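Local coordinates for 26S proteasome regulatory subunit rpn10 (Schizosaccharomyces pombe, PDB 2X5N), which serves in the regulatory complex of the 26S proteasome, protecting ubiquitin chains against disassembly by deubiquitinating enzymes and thereby promoting protein degradation, at residues Q107-V113 against V136-H142; T5-N11 against C48-G54; M34-Q38 against P185-G189. The contacts are given in a common frame with arbitrary orientation. Numbering follows the deposited sequence.

Contact 1: Q107-V113 against V136-H142; sequences QRIVAFV and VAIDIIH
Segments 107-113 and 136-142 are neighbouring parallel strands, joined by a regular ladder of amide hydrogen bonds. Their axes approach to 4.5 Å at a crossing angle of -18°, in the register Arg-108/Ala-137 to Val-113/His-142, with paired CA atoms 4.6-4.9 Å apart. Odd residues bond to odd residues: Ile-109 N to Ala-137 O, Asp-139 N to Ile-109 O, Ala-111 N to Asp-139 O, Ile-141 N to Ala-111 O and Val-113 N to Ile-141 O, each 2.9 Å. Ile-141 (chi1 m, chi2 t) is the most deeply covered residue; its CD1 sits over the Phe-112 ring face, 3.8 Å from the centroid, a CH-pi contact, and 4.1 Å from Val-110 CG1. On the same face Asp-139 (m) forms a salt bridge with Arg-108 (t, t, then m at chi3), NH1 to OD2 2.8 Å. Val-113 (t), on the opposite face, sets CG2 4.0 Å from Ile-140 CG2 and CG1 3.8 Å from His-142 CD2. Helix 121-133 links the strands in a beta-alpha-beta crossover of the vWA fold. The buried Asp-139 carboxylate is thus compensated by Arg-108, itself also salt-bridged to Glu-3, and by a hydrogen bond from OD1 to His-166, while farther along the strands cohesion is apolar.

Contact 2: T5-N11 against C48-G54; sequences TMILIDN and CGLMTIG
How side chains of unequal size share a parallel sheet is well illustrated by segments 5-11 and 48-54. Strands 5-9 and 48-52 run 4.6 Å apart at closest approach, crossing at -26°, with Thr-5 opposite Cys-48 and so on to Ile-9 opposite Thr-52. Gly-49 N, Met-51 N and Ile-53 N hydrogen-bond to Thr-5 O, Ile-7 O and Ile-9 O (each 2.9 Å); Ile-7 N hydrogen-bonds to Gly-49 O (2.8 Å), and Ile-9 N to Met-51 O (2.8 Å). Gly-49 provides the hollow: Met-6, in an all-m rotamer, folds its thioether across it, where a CB would lie only 2.7 Å from SD, and brings CE to 3.6 Å from Met-51 CG. Next along this face, Leu-8 fits between Met-51 and Ile-53, CD1 to Met-51 CB and CD2 to Ile-53 CG2 both 3.9 Å; helix 86-98 packs over it. The pair forms the first beta-alpha-beta unit of the von Willebrand factor A domain, a Rossmann-like fold, with helix 24-42 as the connection. On the other face Leu-50 (t, p) lodges CD1 between Ile-7 and Ile-9, 4.5 Å from Ile-7 CB and 4.1 Å from Ile-9 CG2, and the CD1 of Ile-7 reaches Cys-48 CB at 4.2 Å. Beyond the strands Asn-11 (p) turns back, its OD1 accepting a weak hydrogen bond from Gly-54 N (2.8 Å) and its ND2 bonding to Pro-79 O. One water fills the notch between Asn-11 ND2 (3.1 Å), Thr-52 OG1 (2.7 Å) and Gly-54 O (2.9 Å); Thr-52 OG1 also bonds to Gln-59.

Contact 3: M34-Q38 against P185-G189; sequences MIFNQ and PIGQG
A loop can dock on a helix through van der Waals contacts, many of them to the loop backbone, and a bridging water, without direct hydrogen bonds, as where the irregular segment 185-189 meets one face of helical segment 34-38. Met-34 (t, m, m) begins the contact, its SD lying 4.1 Å from Gly-187 CA; its side chain also touches Val-181 and Asn-182 of helix 177-182. Ile-35 starts away from the loop, yet its m, m rotamer bends CD1 to 4.1 Å from Ile-186 CD1 and 3.9 Å from Ile-186 O. Asn-37 adds a marginal touch on Gln-188. Gln-38, one helical turn after Met-34 and bonded N to Met-34 O (2.9 Å), points toward the loop: its CB is 4.0 Å from Gln-188 CG and its CG 3.8 Å from Gly-187 O. A water donates to both Gln-38 OE1 and Ile-186 O, each at 2.8 Å. The chain following the last helix is thereby laid against helix 24-42, one of the helices flanking the central sheet of the alpha/beta vWA fold.

All three contacts belong to one vWA domain and illustrate how an open sheet and its helices interlock. Contacts 1 and 2, with centres about 9 Å apart, lie in the same six-stranded sheet, where strands 3-9 and 106-113 are neighbours and probably hydrogen-bond through Val-110 and Leu-8. Contact 2 closes before contact 1 opens. Contact 3 lies about 13 Å from contact 1 and 16 Å from contact 2, centre to centre, between helix 24-42 and the loop after helix 177-182; its segments span contact 1 in sequence and alternate with those of contact 2 (5-11, 34-38, 48-54, 185-189). Ile-35 and Ile-186 reach the sheet at Ile-7, Val-110 and Ile-141, so early and late parts of the chain meet on one face.

Contact 1: Q107-V113 against V136-H142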
loop_
_atom_site.group_PDB
_atom_site.type_symbol
_atom_site.label_atom_id
_atom_site.label_comp_id
_atom_site.label_asym_id
_atom_site.label_seq_id
_atom_site.Cartn_x
_atom_site.Cartn_y
_atom_site.Cartn_z
ATOM N N GLN A 107 -13.294 0.245 3.819
ATOM C CA GLN A 107 -12.264 -0.555 3.175
ATOM C C GLN A 107 -11.231 0.323 2.490
ATOM O O GLN A 107 -11.576 1.233 1.734
ATOM C CB GLN A 107 -12.896 -1.493 2.159
ATOM C CG GLN A 107 -13.958 -2.438 2.760
ATOM C CD GLN A 107 -14.522 -3.356 1.701
ATOM O OE1 GLN A 107 -13.850 -4.269 1.271
ATOM N NE2 GLN A 107 -15.736 -3.100 1.258
ATOM N N ARG A 108 -9.952 0.043 2.780
ATOM C CA ARG A 108 -8.869 0.824 2.190
ATOM C C ARG A 108 -7.701 -0.084 1.822
ATOM O O ARG A 108 -7.386 -1.041 2.532
ATOM C CB ARG A 108 -8.386 1.915 3.159
ATOM C CG ARG A 108 -7.209 2.774 2.625
ATOM C CD ARG A 108 -6.833 3.922 3.588
ATOM N NE ARG A 108 -7.915 4.894 3.634
ATOM C CZ ARG A 108 -8.131 5.833 2.727
ATOM N NH1 ARG A 108 -7.258 6.071 1.764
ATOM N NH2 ARG A 108 -9.234 6.548 2.801
ATOM N N ILE A 109 -7.031 0.279 0.738
ATOM C CA ILE A 109 -5.767 -0.311 0.324
ATOM C C ILE A 109 -4.702 0.775 0.343
ATOM O O ILE A 109 -4.932 1.866 -0.161
ATOM C CB ILE A 109 -5.877 -0.889 -1.115
ATOM C CG1 ILE A 109 -6.881 -2.041 -1.101
ATOM C CG2 ILE A 109 -4.495 -1.307 -1.626
ATOM C CD1 ILE A 109 -7.226 -2.553 -2.478
ATOM N N VAL A 110 -3.531 0.477 0.915
ATOM C CA VAL A 110 -2.341 1.342 0.770
ATOM C C VAL A 110 -1.282 0.501 0.071
ATOM O O VAL A 110 -0.866 -0.502 0.619
ATOM C CB VAL A 110 -1.817 1.869 2.122
ATOM C CG1 VAL A 110 -0.557 2.688 1.903
ATOM C CG2 VAL A 110 -2.884 2.722 2.770
ATOM N N ALA A 111 -0.911 0.876 -1.151
ATOM C CA ALA A 111 -0.009 0.076 -1.953
ATOM C C ALA A 111 1.245 0.844 -2.325
ATOM O O ALA A 111 1.173 2.002 -2.758
ATOM C CB ALA A 111 -0.703 -0.383 -3.240
ATOM N N PHE A 112 2.375 0.164 -2.230
ATOM C CA PHE A 112 3.644 0.671 -2.707
ATOM C C PHE A 112 3.906 0.162 -4.120
ATOM O O PHE A 112 3.708 -1.015 -4.407
ATOM C CB PHE A 112 4.773 0.175 -1.820
ATOM C CG PHE A 112 4.781 0.745 -0.436
ATOM C CD1 PHE A 112 5.633 1.793 -0.108
ATOM C CD2 PHE A 112 3.949 0.223 0.555
ATOM C CE1 PHE A 112 5.678 2.297 1.179
ATOM C CE2 PHE A 112 3.992 0.731 1.844
ATOM C CZ PHE A 112 4.868 1.759 2.159
ATOM N N VAL A 113 4.362 1.057 -4.994
ATOM C CA VAL A 113 4.760 0.687 -6.334
ATOM C C VAL A 113 6.162 1.234 -6.590
ATOM O O VAL A 113 6.381 2.446 -6.618
ATOM C CB VAL A 113 3.781 1.264 -7.378
ATOM C CG1 VAL A 113 4.299 0.975 -8.812
ATOM C CG2 VAL A 113 2.377 0.693 -7.163
ATOM N N VAL A 136 -14.050 1.051 -2.102
ATOM C CA VAL A 136 -12.701 0.793 -1.660
ATOM C C VAL A 136 -11.795 1.969 -1.925
ATOM O O VAL A 136 -11.609 2.281 -3.094
ATOM C CB VAL A 136 -12.130 -0.548 -2.154
ATOM C CG1 VAL A 136 -10.800 -0.837 -1.532
ATOM C CG2 VAL A 136 -13.120 -1.677 -1.918
ATOM N N ALA A 137 -11.288 2.620 -0.891
ATOM C CA ALA A 137 -10.338 3.709 -1.057
ATOM C C ALA A 137 -8.950 3.151 -1.289
ATOM O O ALA A 137 -8.652 2.022 -0.896
ATOM C CB ALA A 137 -10.329 4.573 0.177
ATOM N N ILE A 138 -8.102 3.942 -1.931
ATOM C CA ILE A 138 -6.744 3.505 -2.181
ATOM C C ILE A 138 -5.782 4.685 -2.145
ATOM O O ILE A 138 -6.072 5.767 -2.671
ATOM C CB ILE A 138 -6.633 2.719 -3.498
ATOM C CG1 ILE A 138 -5.187 2.243 -3.724
ATOM C CG2 ILE A 138 -7.179 3.532 -4.674
ATOM C CD1 ILE A 138 -5.059 1.036 -4.601
ATOM N N ASP A 139 -4.648 4.443 -1.507
ATOM C CA ASP A 139 -3.488 5.313 -1.549
ATOM C C ASP A 139 -2.350 4.549 -2.201
ATOM O O ASP A 139 -2.141 3.371 -1.932
ATOM C CB ASP A 139 -3.075 5.739 -0.146
ATOM C CG ASP A 139 -4.189 6.394 0.588
ATOM O OD1 ASP A 139 -4.825 7.295 0.001
ATOM O OD2 ASP A 139 -4.425 6.009 1.750
ATOM N N ILE A 140 -1.613 5.235 -3.056
ATOM C CA ILE A 140 -0.441 4.641 -3.688
ATOM C C ILE A 140 0.779 5.468 -3.352
ATOM O O ILE A 140 0.764 6.683 -3.491
ATOM C CB ILE A 140 -0.590 4.575 -5.205
ATOM C CG1 ILE A 140 -1.739 3.627 -5.578
ATOM C CG2 ILE A 140 0.698 4.134 -5.854
ATOM C CD1 ILE A 140 -2.073 3.614 -7.059
ATOM N N ILE A 141 1.830 4.788 -2.904
ATOM C CA ILE A 141 3.144 5.398 -2.653
ATOM C C ILE A 141 4.006 4.937 -3.819
ATOM O O ILE A 141 4.325 3.760 -3.928
ATOM C CB ILE A 141 3.732 4.932 -1.324
ATOM C CG1 ILE A 141 2.826 5.385 -0.168
ATOM C CG2 ILE A 141 5.147 5.482 -1.167
ATOM C CD1 ILE A 141 3.013 4.608 1.135
ATOM N N HIS A 142 4.340 5.874 -4.705
ATOM C CA HIS A 142 5.042 5.577 -5.939
ATOM C C HIS A 142 6.488 6.060 -5.816
ATOM O O HIS A 142 6.728 7.246 -5.550
ATOM C CB HIS A 142 4.328 6.282 -7.092
ATOM C CG HIS A 142 4.752 5.804 -8.444
ATOM N ND1 HIS A 142 4.545 6.545 -9.585
ATOM C CD2 HIS A 142 5.334 4.647 -8.847
ATOM C CE1 HIS A 142 4.999 5.875 -10.632
ATOM N NE2 HIS A 142 5.484 4.719 -10.209
#

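Contact 2: T5-N11 against C48-G54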
loop_
_atom_site.group_PDB
_atom_site.type_symbol
_atom_site.label_atom_id
_atom_site.label_comp_id
_atom_site.label_asym_id
_atom_site.label_seq_id
_atom_site.Cartn_x
_atom_site.Cartn_y
_atom_site.Cartn_z
ATOM N N THR A 5 -7.513 -1.734 6.627
ATOM C CA THR A 5 -6.563 -1.346 5.592
ATOM C C THR A 5 -5.674 -2.515 5.244
ATOM O O THR A 5 -5.018 -3.092 6.119
ATOM C CB THR A 5 -5.661 -0.186 6.073
ATOM O OG1 THR A 5 -6.462 0.934 6.466
ATOM C CG2 THR A 5 -4.699 0.283 5.003
ATOM N N MET A 6 -5.642 -2.858 3.959
ATOM C CA MET A 6 -4.653 -3.802 3.461
ATOM C C MET A 6 -3.466 -3.015 2.935
ATOM O O MET A 6 -3.629 -2.174 2.044
ATOM C CB MET A 6 -5.212 -4.689 2.350
ATOM C CG MET A 6 -6.276 -5.691 2.801
ATOM S SD MET A 6 -5.721 -6.863 4.037
ATOM C CE MET A 6 -4.432 -7.674 3.241
ATOM N N ILE A 7 -2.296 -3.287 3.504
ATOM C CA ILE A 7 -1.045 -2.666 3.103
ATOM C C ILE A 7 -0.303 -3.637 2.182
ATOM O O ILE A 7 -0.041 -4.763 2.552
ATOM C CB ILE A 7 -0.175 -2.254 4.327
ATOM C CG1 ILE A 7 -0.963 -1.286 5.236
ATOM C CG2 ILE A 7 1.085 -1.620 3.818
ATOM C CD1 ILE A 7 -0.345 -0.992 6.572
ATOM N N LEU A 8 -0.022 -3.175 0.968
ATOM C CA LEU A 8 0.562 -3.980 -0.083
ATOM C C LEU A 8 1.982 -3.509 -0.338
ATOM O O LEU A 8 2.202 -2.360 -0.763
ATOM C CB LEU A 8 -0.239 -3.829 -1.382
ATOM C CG LEU A 8 -1.464 -4.741 -1.537
ATOM C CD1 LEU A 8 -2.403 -4.674 -0.319
ATOM C CD2 LEU A 8 -2.240 -4.385 -2.798
ATOM N N ILE A 9 2.938 -4.391 -0.081
ATOM C CA ILE A 9 4.352 -4.076 -0.284
ATOM C C ILE A 9 4.837 -4.667 -1.594
ATOM O O ILE A 9 4.422 -5.751 -2.010
ATOM C CB ILE A 9 5.253 -4.531 0.894
ATOM C CG1 ILE A 9 5.198 -6.045 1.170
ATOM C CG2 ILE A 9 4.890 -3.714 2.135
ATOM C CD1 ILE A 9 6.235 -6.466 2.137
ATOM N N ASP A 10 5.701 -3.912 -2.251
ATOM C CA ASP A 10 6.368 -4.357 -3.457
ATOM C C ASP A 10 7.649 -5.085 -3.038
ATOM O O ASP A 10 8.575 -4.476 -2.487
ATOM C CB ASP A 10 6.632 -3.142 -4.358
ATOM C CG ASP A 10 7.159 -3.499 -5.740
ATOM O OD1 ASP A 10 7.725 -4.597 -5.926
ATOM O OD2 ASP A 10 7.009 -2.642 -6.641
ATOM N N ASN A 11 7.669 -6.397 -3.254
ATOM C CA ASN A 11 8.882 -7.206 -3.037
ATOM C C ASN A 11 9.403 -7.770 -4.353
ATOM O O ASN A 11 9.933 -8.886 -4.381
ATOM C CB ASN A 11 8.640 -8.328 -2.029
ATOM C CG ASN A 11 7.630 -9.332 -2.510
ATOM O OD1 ASN A 11 6.669 -8.976 -3.181
ATOM N ND2 ASN A 11 7.815 -10.602 -2.133
ATOM N N CYS A 48 -5.244 -3.629 10.326
ATOM C CA CYS A 48 -4.430 -3.670 9.123
ATOM C C CYS A 48 -3.997 -5.063 8.757
ATOM O O CYS A 48 -3.663 -5.833 9.656
ATOM C CB CYS A 48 -3.233 -2.717 9.096
ATOM S SG CYS A 48 -3.537 -1.031 9.482
ATOM N N GLY A 49 -3.928 -5.359 7.470
ATOM C CA GLY A 49 -3.364 -6.604 7.000
ATOM C C GLY A 49 -2.219 -6.292 6.050
ATOM O O GLY A 49 -2.023 -5.132 5.651
ATOM N N LEU A 50 -1.472 -7.323 5.694
ATOM C CA LEU A 50 -0.244 -7.176 4.941
ATOM C C LEU A 50 -0.242 -8.160 3.776
ATOM O O LEU A 50 -0.487 -9.354 3.955
ATOM C CB LEU A 50 0.979 -7.430 5.824
ATOM C CG LEU A 50 2.327 -7.250 5.146
ATOM C CD1 LEU A 50 2.528 -5.807 4.720
ATOM C CD2 LEU A 50 3.467 -7.693 6.063
ATOM N N MET A 51 0.059 -7.645 2.593
ATOM C CA MET A 51 0.210 -8.442 1.393
ATOM C C MET A 51 1.455 -8.013 0.662
ATOM O O MET A 51 1.903 -6.876 0.782
ATOM C CB MET A 51 -0.936 -8.182 0.402
ATOM C CG MET A 51 -2.202 -8.868 0.702
ATOM S SD MET A 51 -3.403 -8.449 -0.566
ATOM C CE MET A 51 -2.620 -8.990 -2.064
ATOM N N THR A 52 1.998 -8.924 -0.126
ATOM C CA THR A 52 2.976 -8.584 -1.143
ATOM C C THR A 52 2.330 -8.463 -2.519
ATOM O O THR A 52 1.236 -8.993 -2.764
ATOM C CB THR A 52 4.025 -9.688 -1.275
ATOM O OG1 THR A 52 3.363 -10.880 -1.737
ATOM C CG2 THR A 52 4.734 -9.955 0.026
ATOM N N ILE A 53 3.024 -7.782 -3.441
ATOM C CA ILE A 53 2.606 -7.793 -4.840
ATOM C C ILE A 53 3.699 -8.270 -5.778
ATOM O O ILE A 53 3.474 -8.375 -6.971
ATOM C CB ILE A 53 2.028 -6.461 -5.318
ATOM C CG1 ILE A 53 3.101 -5.370 -5.341
ATOM C CG2 ILE A 53 0.878 -6.040 -4.435
ATOM C CD1 ILE A 53 2.724 -4.126 -6.136
ATOM N N GLY A 54 4.840 -8.651 -5.224
ATOM C CA GLY A 54 5.967 -9.074 -6.029
ATOM C C GLY A 54 6.285 -10.538 -5.895
ATOM O O GLY A 54 5.405 -11.380 -5.586
HETATM O O HOH W 1 5.368 -12.289 -2.874
#

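Contact 3: M34-Q38 against P185-G189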
loop_
_atom_site.group_PDB
_atom_site.type_symbol
_atom_site.label_atom_id
_atom_site.label_comp_id
_atom_site.label_asym_id
_atom_site.label_seq_id
_atom_site.Cartn_x
_atom_site.Cartn_y
_atom_site.Cartn_z
ATOM N N MET A 34 4.891 3.102 9.859
ATOM C CA MET A 34 4.262 4.407 10.046
ATOM C C MET A 34 2.790 4.405 9.647
ATOM O O MET A 34 1.957 4.928 10.377
ATOM C CB MET A 34 5.090 5.478 9.295
ATOM C CG MET A 34 4.548 6.889 9.342
ATOM S SD MET A 34 3.180 7.253 8.219
ATOM C CE MET A 34 3.967 7.020 6.633
ATOM N N ILE A 35 2.480 3.820 8.496
ATOM C CA ILE A 35 1.100 3.721 8.011
ATOM C C ILE A 35 0.257 2.900 9.003
ATOM O O ILE A 35 -0.851 3.276 9.373
ATOM C CB ILE A 35 1.060 3.052 6.624
ATOM C CG1 ILE A 35 1.757 3.901 5.566
ATOM C CG2 ILE A 35 -0.390 2.814 6.185
ATOM C CD1 ILE A 35 1.133 5.257 5.352
ATOM N N PHE A 36 0.787 1.748 9.395
ATOM C CA PHE A 36 0.191 0.901 10.423
ATOM C C PHE A 36 -0.221 1.638 11.665
ATOM O O PHE A 36 -1.353 1.574 12.138
ATOM C CB PHE A 36 1.031 -0.345 10.676
ATOM C CG PHE A 36 0.417 -1.351 11.589
ATOM C CD1 PHE A 36 -0.188 -2.489 11.065
ATOM C CD2 PHE A 36 0.471 -1.207 12.966
ATOM C CE1 PHE A 36 -0.700 -3.469 11.895
ATOM C CE2 PHE A 36 -0.068 -2.187 13.799
ATOM C CZ PHE A 36 -0.642 -3.305 13.258
ATOM N N ASN A 37 0.742 2.379 12.193
ATOM C CA ASN A 37 0.506 3.146 13.407
ATOM C C ASN A 37 -0.491 4.258 13.183
ATOM O O ASN A 37 -1.309 4.515 14.046
ATOM C CB ASN A 37 1.828 3.697 13.970
ATOM C CG ASN A 37 2.656 2.624 14.650
ATOM O OD1 ASN A 37 2.211 1.473 14.821
ATOM N ND2 ASN A 37 3.876 2.980 15.018
ATOM N N GLN A 38 -0.480 4.891 12.018
ATOM C CA GLN A 38 -1.508 5.890 11.712
ATOM C C GLN A 38 -2.899 5.255 11.856
ATOM O O GLN A 38 -3.791 5.810 12.512
ATOM C CB GLN A 38 -1.296 6.465 10.303
ATOM C CG GLN A 38 -2.238 7.610 9.889
ATOM C CD GLN A 38 -3.569 7.137 9.320
ATOM O OE1 GLN A 38 -3.617 6.462 8.295
ATOM N NE2 GLN A 38 -4.670 7.497 9.988
ATOM N N PRO A 185 0.012 13.730 2.668
ATOM C CA PRO A 185 -1.369 13.592 3.127
ATOM C C PRO A 185 -1.771 12.347 3.882
ATOM O O PRO A 185 -2.752 12.325 4.613
ATOM C CB PRO A 185 -2.239 13.937 1.900
ATOM C CG PRO A 185 -1.339 14.702 1.004
ATOM C CD PRO A 185 0.063 14.127 1.250
ATOM N N ILE A 186 -1.028 11.277 3.621
ATOM C CA ILE A 186 -1.331 10.008 4.264
ATOM C C ILE A 186 -0.489 9.739 5.499
ATOM O O ILE A 186 -0.575 8.679 6.083
ATOM C CB ILE A 186 -1.266 8.818 3.271
ATOM C CG1 ILE A 186 0.166 8.494 2.843
ATOM C CG2 ILE A 186 -2.130 9.117 2.051
ATOM C CD1 ILE A 186 0.286 7.272 1.930
ATOM N N GLY A 187 0.307 10.718 5.915
ATOM C CA GLY A 187 1.125 10.556 7.090
ATOM C C GLY A 187 0.350 10.669 8.394
ATOM O O GLY A 187 -0.856 10.848 8.430
ATOM N N GLN A 188 1.073 10.573 9.498
ATOM C CA GLN A 188 0.433 10.511 10.803
ATOM C C GLN A 188 -0.158 11.833 11.259
ATOM O O GLN A 188 -1.185 11.843 11.930
ATOM C CB GLN A 188 1.421 10.010 11.841
ATOM C CG GLN A 188 1.835 8.574 11.607
ATOM C CD GLN A 188 2.884 8.110 12.590
ATOM O OE1 GLN A 188 4.083 8.309 12.381
ATOM N NE2 GLN A 188 2.438 7.492 13.676
ATOM N N GLY A 189 0.482 12.938 10.900
ATOM C CA GLY A 189 0.088 14.238 11.419
ATOM C C GLY A 189 0.564 14.356 12.860
ATOM O O GLY A 189 1.574 13.730 13.252
HETATM O O HOH W 2 -1.957 6.287 6.109
#